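Local structure of ribosomal protein uL16 3-hydroxylase (Escherichia coli, 4CCL) at residues B[265-279]-B[308-322]. The protein catalyses the iron(II)- and 2-oxoglutarate-dependent hydroxylation of an arginine in ribosomal protein uL16, and acts as a homodimer. Sequence-based numbering, arbitrary orientation.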
loop_
_atom_site.group_PDB
_atom_site.type_symbol
_atom_site.label_atom_id
_atom_site.label_comp_id
_atom_site.label_asym_id
_atom_site.label_seq_id
_atom_site.Cartn_x
_atom_site.Cartn_y
_atom_site.Cartn_z
ATOM N N LYS B 265 -6.140 5.896 13.844
ATOM C CA LYS B 265 -6.966 5.241 14.849
ATOM C C LYS B 265 -8.131 4.503 14.205
ATOM O O LYS B 265 -8.468 3.383 14.595
ATOM C CB LYS B 265 -7.504 6.276 15.836
ATOM C CG LYS B 265 -8.518 5.721 16.816
ATOM C CD LYS B 265 -9.404 6.815 17.382
ATOM C CE LYS B 265 -8.584 7.930 18.014
ATOM N NZ LYS B 265 -9.443 9.055 18.486
ATOM N N GLN B 266 -8.732 5.143 13.210
ATOM C CA GLN B 266 -9.893 4.597 12.528
ATOM C C GLN B 266 -9.492 3.384 11.702
ATOM O O GLN B 266 -10.137 2.331 11.781
ATOM C CB GLN B 266 -10.533 5.665 11.643
ATOM C CG GLN B 266 -11.968 5.384 11.255
ATOM C CD GLN B 266 -12.850 6.601 11.437
ATOM O OE1 GLN B 266 -12.682 7.363 12.389
ATOM N NE2 GLN B 266 -13.790 6.796 10.519
ATOM N N TRP B 267 -8.420 3.523 10.922
ATOM C CA TRP B 267 -7.937 2.387 10.141
ATOM C C TRP B 267 -7.621 1.190 11.018
ATOM O O TRP B 267 -8.065 0.080 10.732
ATOM C CB TRP B 267 -6.687 2.707 9.328
ATOM C CG TRP B 267 -6.000 1.431 8.911
ATOM C CD1 TRP B 267 -6.458 0.514 8.004
ATOM C CD2 TRP B 267 -4.766 0.909 9.412
ATOM N NE1 TRP B 267 -5.578 -0.532 7.898
ATOM C CE2 TRP B 267 -4.522 -0.314 8.757
ATOM C CE3 TRP B 267 -3.826 1.361 10.349
ATOM C CZ2 TRP B 267 -3.395 -1.091 8.999
ATOM C CZ3 TRP B 267 -2.703 0.588 10.591
ATOM C CH2 TRP B 267 -2.498 -0.622 9.919
ATOM N N PHE B 268 -6.828 1.407 12.064
ATOM C CA PHE B 268 -6.430 0.304 12.931
ATOM C C PHE B 268 -7.644 -0.293 13.618
ATOM O O PHE B 268 -7.703 -1.499 13.845
ATOM C CB PHE B 268 -5.387 0.733 13.962
ATOM C CG PHE B 268 -4.721 -0.421 14.651
ATOM C CD1 PHE B 268 -3.743 -1.152 14.003
ATOM C CD2 PHE B 268 -5.077 -0.781 15.941
ATOM C CE1 PHE B 268 -3.128 -2.215 14.625
ATOM C CE2 PHE B 268 -4.464 -1.844 16.569
ATOM C CZ PHE B 268 -3.487 -2.563 15.910
ATOM N N GLY B 269 -8.611 0.562 13.935
ATOM C CA GLY B 269 -9.866 0.115 14.503
ATOM C C GLY B 269 -10.558 -0.860 13.572
ATOM O O GLY B 269 -10.986 -1.934 13.997
ATOM N N GLU B 270 -10.645 -0.496 12.296
ATOM C CA GLU B 270 -11.298 -1.349 11.303
ATOM C C GLU B 270 -10.505 -2.627 10.993
ATOM O O GLU B 270 -11.083 -3.658 10.649
ATOM C CB GLU B 270 -11.566 -0.561 10.015
ATOM C CG GLU B 270 -12.522 0.616 10.190
ATOM C CD GLU B 270 -12.794 1.354 8.893
ATOM O OE1 GLU B 270 -12.404 0.845 7.821
ATOM O OE2 GLU B 270 -13.398 2.447 8.945
ATOM N N PHE B 271 -9.182 -2.553 11.118
ATOM C CA PHE B 271 -8.300 -3.678 10.805
ATOM C C PHE B 271 -8.325 -4.706 11.930
ATOM O O PHE B 271 -8.802 -5.826 11.750
ATOM C CB PHE B 271 -6.870 -3.160 10.566
ATOM C CG PHE B 271 -5.810 -4.236 10.456
ATOM C CD1 PHE B 271 -6.086 -5.491 9.928
ATOM C CD2 PHE B 271 -4.517 -3.972 10.880
ATOM C CE1 PHE B 271 -5.095 -6.456 9.837
ATOM C CE2 PHE B 271 -3.522 -4.933 10.788
ATOM C CZ PHE B 271 -3.812 -6.175 10.267
ATOM N N ILE B 272 -7.820 -4.307 13.091
ATOM C CA ILE B 272 -7.589 -5.224 14.205
ATOM C C ILE B 272 -8.857 -5.919 14.716
ATOM O O ILE B 272 -8.781 -6.953 15.379
ATOM C CB ILE B 272 -6.859 -4.507 15.372
ATOM C CG1 ILE B 272 -6.178 -5.517 16.301
ATOM C CG2 ILE B 272 -7.807 -3.591 16.128
ATOM C CD1 ILE B 272 -5.032 -6.261 15.654
ATOM N N SER B 273 -10.021 -5.359 14.394
ATOM C CA SER B 273 -11.290 -5.955 14.805
ATOM C C SER B 273 -11.731 -7.089 13.876
ATOM O O SER B 273 -12.720 -7.771 14.144
ATOM C CB SER B 273 -12.387 -4.890 14.914
ATOM O OG SER B 273 -12.442 -4.084 13.751
ATOM N N GLN B 274 -10.988 -7.287 12.792
ATOM C CA GLN B 274 -11.256 -8.379 11.859
ATOM C C GLN B 274 -10.544 -9.663 12.287
ATOM O O GLN B 274 -9.415 -9.626 12.777
ATOM C CB GLN B 274 -10.837 -7.986 10.440
ATOM C CG GLN B 274 -12.004 -7.748 9.494
ATOM C CD GLN B 274 -11.645 -6.831 8.339
ATOM O OE1 GLN B 274 -12.017 -7.084 7.194
ATOM N NE2 GLN B 274 -10.925 -5.756 8.638
ATOM N N SER B 275 -11.216 -10.796 12.104
ATOM C CA SER B 275 -10.659 -12.093 12.480
ATOM C C SER B 275 -9.837 -12.721 11.354
ATOM O O SER B 275 -10.188 -12.608 10.178
ATOM C CB SER B 275 -11.773 -13.050 12.915
ATOM O OG SER B 275 -11.251 -14.317 13.273
ATOM N N ARG B 276 -8.747 -13.387 11.723
ATOM C CA ARG B 276 -7.876 -14.044 10.753
ATOM C C ARG B 276 -8.508 -15.301 10.157
ATOM O O ARG B 276 -8.018 -15.834 9.161
ATOM C CB ARG B 276 -6.521 -14.382 11.383
ATOM C CG ARG B 276 -5.610 -13.177 11.591
ATOM C CD ARG B 276 -4.327 -13.544 12.334
ATOM N NE ARG B 276 -3.451 -14.422 11.562
ATOM C CZ ARG B 276 -3.337 -15.732 11.761
ATOM N NH1 ARG B 276 -4.046 -16.325 12.711
ATOM N NH2 ARG B 276 -2.511 -16.448 11.011
ATOM N N HIS B 277 -9.593 -15.773 10.764
ATOM C CA HIS B 277 -10.309 -16.934 10.245
ATOM C C HIS B 277 -11.772 -16.604 9.965
ATOM O O HIS B 277 -12.313 -15.635 10.498
ATOM C CB HIS B 277 -10.216 -18.111 11.216
ATOM C CG HIS B 277 -8.811 -18.482 11.584
ATOM N ND1 HIS B 277 -8.247 -18.134 12.794
ATOM C CD2 HIS B 277 -7.864 -19.164 10.905
ATOM C CE1 HIS B 277 -7.009 -18.589 12.841
ATOM N NE2 HIS B 277 -6.748 -19.218 11.711
ATOM N N GLU B 278 -12.407 -17.423 9.132
ATOM C CA GLU B 278 -13.796 -17.201 8.744
ATOM C C GLU B 278 -14.757 -17.390 9.917
ATOM O O GLU B 278 -14.748 -18.426 10.588
ATOM C CB GLU B 278 -14.173 -18.136 7.592
ATOM C CG GLU B 278 -15.601 -17.972 7.099
ATOM C CD GLU B 278 -15.869 -18.732 5.815
ATOM O OE1 GLU B 278 -15.879 -19.981 5.850
ATOM O OE2 GLU B 278 -16.073 -18.077 4.770
ATOM N N LEU B 279 -15.575 -16.373 10.165
ATOM C CA LEU B 279 -16.636 -16.446 11.165
ATOM C C LEU B 279 -17.804 -17.292 10.654
ATOM O O LEU B 279 -17.959 -17.484 9.449
ATOM C CB LEU B 279 -17.130 -15.042 11.547
ATOM C CG LEU B 279 -16.229 -14.150 12.415
ATOM C CD1 LEU B 279 -15.688 -14.923 13.611
ATOM C CD2 LEU B 279 -15.095 -13.507 11.620
ATOM N N GLY B 308 -15.737 -15.861 18.213
ATOM C CA GLY B 308 -14.595 -15.407 17.441
ATOM C C GLY B 308 -14.721 -13.984 16.934
ATOM O O GLY B 308 -13.762 -13.425 16.401
ATOM N N LEU B 309 -15.904 -13.397 17.087
ATOM C CA LEU B 309 -16.129 -12.030 16.635
ATOM C C LEU B 309 -15.400 -11.054 17.546
ATOM O O LEU B 309 -15.566 -11.086 18.765
ATOM C CB LEU B 309 -17.620 -11.693 16.603
ATOM C CG LEU B 309 -17.973 -10.366 15.923
ATOM C CD1 LEU B 309 -18.522 -10.606 14.525
ATOM C CD2 LEU B 309 -18.949 -9.551 16.759
ATOM N N ARG B 310 -14.594 -10.185 16.948
ATOM C CA ARG B 310 -13.763 -9.267 17.715
ATOM C C ARG B 310 -14.420 -7.900 17.887
ATOM O O ARG B 310 -14.800 -7.251 16.912
ATOM C CB ARG B 310 -12.383 -9.142 17.065
ATOM C CG ARG B 310 -11.633 -10.469 17.011
ATOM C CD ARG B 310 -10.522 -10.482 15.967
ATOM N NE ARG B 310 -9.448 -9.539 16.271
ATOM C CZ ARG B 310 -8.508 -9.745 17.187
ATOM N NH1 ARG B 310 -8.511 -10.859 17.908
ATOM N NH2 ARG B 310 -7.568 -8.833 17.391
ATOM N N VAL B 311 -14.555 -7.477 19.140
ATOM C CA VAL B 311 -15.105 -6.167 19.458
ATOM C C VAL B 311 -14.102 -5.404 20.313
ATOM O O VAL B 311 -13.800 -5.804 21.438
ATOM C CB VAL B 311 -16.437 -6.286 20.215
ATOM C CG1 VAL B 311 -17.095 -4.926 20.338
ATOM C CG2 VAL B 311 -17.361 -7.258 19.503
ATOM N N LEU B 312 -13.578 -4.308 19.774
ATOM C CA LEU B 312 -12.477 -3.608 20.429
ATOM C C LEU B 312 -12.740 -2.120 20.575
ATOM O O LEU B 312 -13.296 -1.489 19.683
ATOM C CB LEU B 312 -11.182 -3.831 19.651
ATOM C CG LEU B 312 -10.809 -5.303 19.473
ATOM C CD1 LEU B 312 -9.709 -5.467 18.442
ATOM C CD2 LEU B 312 -10.400 -5.919 20.804
ATOM N N ARG B 313 -12.332 -1.558 21.706
ATOM C CA ARG B 313 -12.541 -0.140 21.953
ATOM C C ARG B 313 -11.247 0.653 21.807
ATOM O O ARG B 313 -10.264 0.387 22.498
ATOM C CB ARG B 313 -13.138 0.083 23.344
ATOM C CG ARG B 313 -13.356 1.545 23.681
ATOM C CD ARG B 313 -13.771 1.735 25.127
ATOM N NE ARG B 313 -15.200 1.523 25.330
ATOM C CZ ARG B 313 -16.133 2.432 25.065
ATOM N NH1 ARG B 313 -15.788 3.615 24.575
ATOM N NH2 ARG B 313 -17.411 2.156 25.283
ATOM N N ILE B 314 -11.248 1.615 20.890
ATOM C CA ILE B 314 -10.142 2.554 20.767
ATOM C C ILE B 314 -10.676 3.959 21.003
ATOM O O ILE B 314 -11.435 4.491 20.192
ATOM C CB ILE B 314 -9.472 2.469 19.384
ATOM C CG1 ILE B 314 -9.351 1.008 18.945
ATOM C CG2 ILE B 314 -8.110 3.153 19.407
ATOM C CD1 ILE B 314 -8.278 0.755 17.907
ATOM N N GLY B 315 -10.266 4.562 22.113
ATOM C CA GLY B 315 -10.852 5.814 22.546
ATOM C C GLY B 315 -12.334 5.634 22.816
ATOM O O GLY B 315 -12.736 4.714 23.530
ATOM N N ASP B 316 -13.148 6.512 22.241
ATOM C CA ASP B 316 -14.596 6.452 22.416
ATOM C C ASP B 316 -15.315 5.705 21.290
ATOM O O ASP B 316 -16.544 5.633 21.272
ATOM C CB ASP B 316 -15.173 7.858 22.591
ATOM C CG ASP B 316 -14.794 8.480 23.922
ATOM O OD1 ASP B 316 -13.726 9.123 24.000
ATOM O OD2 ASP B 316 -15.564 8.320 24.894
ATOM N N ASP B 317 -14.548 5.164 20.349
ATOM C CA ASP B 317 -15.117 4.425 19.227
ATOM C C ASP B 317 -14.998 2.927 19.467
ATOM O O ASP B 317 -13.986 2.459 19.990
ATOM C CB ASP B 317 -14.382 4.783 17.937
ATOM C CG ASP B 317 -14.112 6.265 17.813
ATOM O OD1 ASP B 317 -15.048 7.062 18.032
ATOM O OD2 ASP B 317 -12.959 6.632 17.502
ATOM N N VAL B 318 -16.018 2.167 19.078
ATOM C CA VAL B 318 -15.924 0.714 19.198
ATOM C C VAL B 318 -15.874 0.113 17.792
ATOM O O VAL B 318 -16.331 0.736 16.847
ATOM C CB VAL B 318 -17.066 0.145 20.076
ATOM C CG1 VAL B 318 -17.064 -1.372 20.079
ATOM C CG2 VAL B 318 -16.931 0.659 21.499
ATOM N N TYR B 319 -15.242 -1.044 17.636
ATOM C CA TYR B 319 -15.155 -1.685 16.331
ATOM C C TYR B 319 -15.511 -3.159 16.430
ATOM O O TYR B 319 -14.890 -3.908 17.187
ATOM C CB TYR B 319 -13.754 -1.519 15.737
ATOM C CG TYR B 319 -13.327 -0.078 15.566
ATOM C CD1 TYR B 319 -12.739 0.622 16.611
ATOM C CD2 TYR B 319 -13.515 0.583 14.359
ATOM C CE1 TYR B 319 -12.349 1.938 16.460
ATOM C CE2 TYR B 319 -13.127 1.900 14.198
ATOM C CZ TYR B 319 -12.545 2.573 15.252
ATOM O OH TYR B 319 -12.154 3.886 15.103
ATOM N N ALA B 320 -16.523 -3.564 15.671
ATOM C CA ALA B 320 -16.920 -4.964 15.609
ATOM C C ALA B 320 -16.744 -5.507 14.195
ATOM O O ALA B 320 -17.465 -5.109 13.278
ATOM C CB ALA B 320 -18.366 -5.124 16.059
ATOM N N ASN B 321 -15.788 -6.421 14.033
ATOM C CA ASN B 321 -15.549 -7.097 12.758
ATOM C C ASN B 321 -15.346 -6.124 11.591
ATOM O O ASN B 321 -15.948 -6.269 10.530
ATOM C CB ASN B 321 -16.668 -8.111 12.477
ATOM C CG ASN B 321 -16.388 -8.986 11.268
ATOM O OD1 ASN B 321 -15.423 -9.748 11.246
ATOM N ND2 ASN B 321 -17.245 -8.887 10.257
ATOM N N GLY B 322 -14.503 -5.120 11.806
ATOM C CA GLY B 322 -14.169 -4.173 10.757
ATOM C C GLY B 322 -15.036 -2.931 10.710
ATOM O O GLY B 322 -14.654 -1.922 10.115
HETATM O O HOH W 1 -10.910 -14.181 16.150
HETATM O O HOH W 2 -13.521 -10.900 10.143
#
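Y319 lays one ring face flat against G269, whose CA sits 3.4 Å from the ring centroid and 3° off the ring normal, a CH-pi contact. A glycine suits this turn of the helix, because a CB there would run into the ring; helix 265-272 can thus settle on the hairpin 311-320, the axes of 265-272 and 317-320 approaching to 7.6 Å. Beside the ring, the branched I314 can serve different neighbours: CD1 reaches the same G269 CA and the edge of the F268 ring, while CG2 meets the aliphatic CG of K265. S273, just past I272 in the chain, turns its OG between backbone N and carbonyl carbon (chi1 50°), donating to G269 O at 2.6 Å and accepting from G322 N at 3.0 Å, so one small hydroxyl links the helix carbonyl of G269 to the backbone just after strand 317-320. R310, rich in N-H groups, serves three carbonyls: NE at 2.8 Å and NH2 at 3.0 Å grip I272 O side-on, in the guanidinium plane, and NH1 and NH2 also donate to I108 O and W106 O. A leucine in its place would probably leave all three carbonyls without their arginine partner. Within the winged-helix region, apolar packing thus seats the helix on the hairpin, while directional bonds from S273 and R310 tie residues 272-273 to the chain on both hairpin flanks, at 310 and 322.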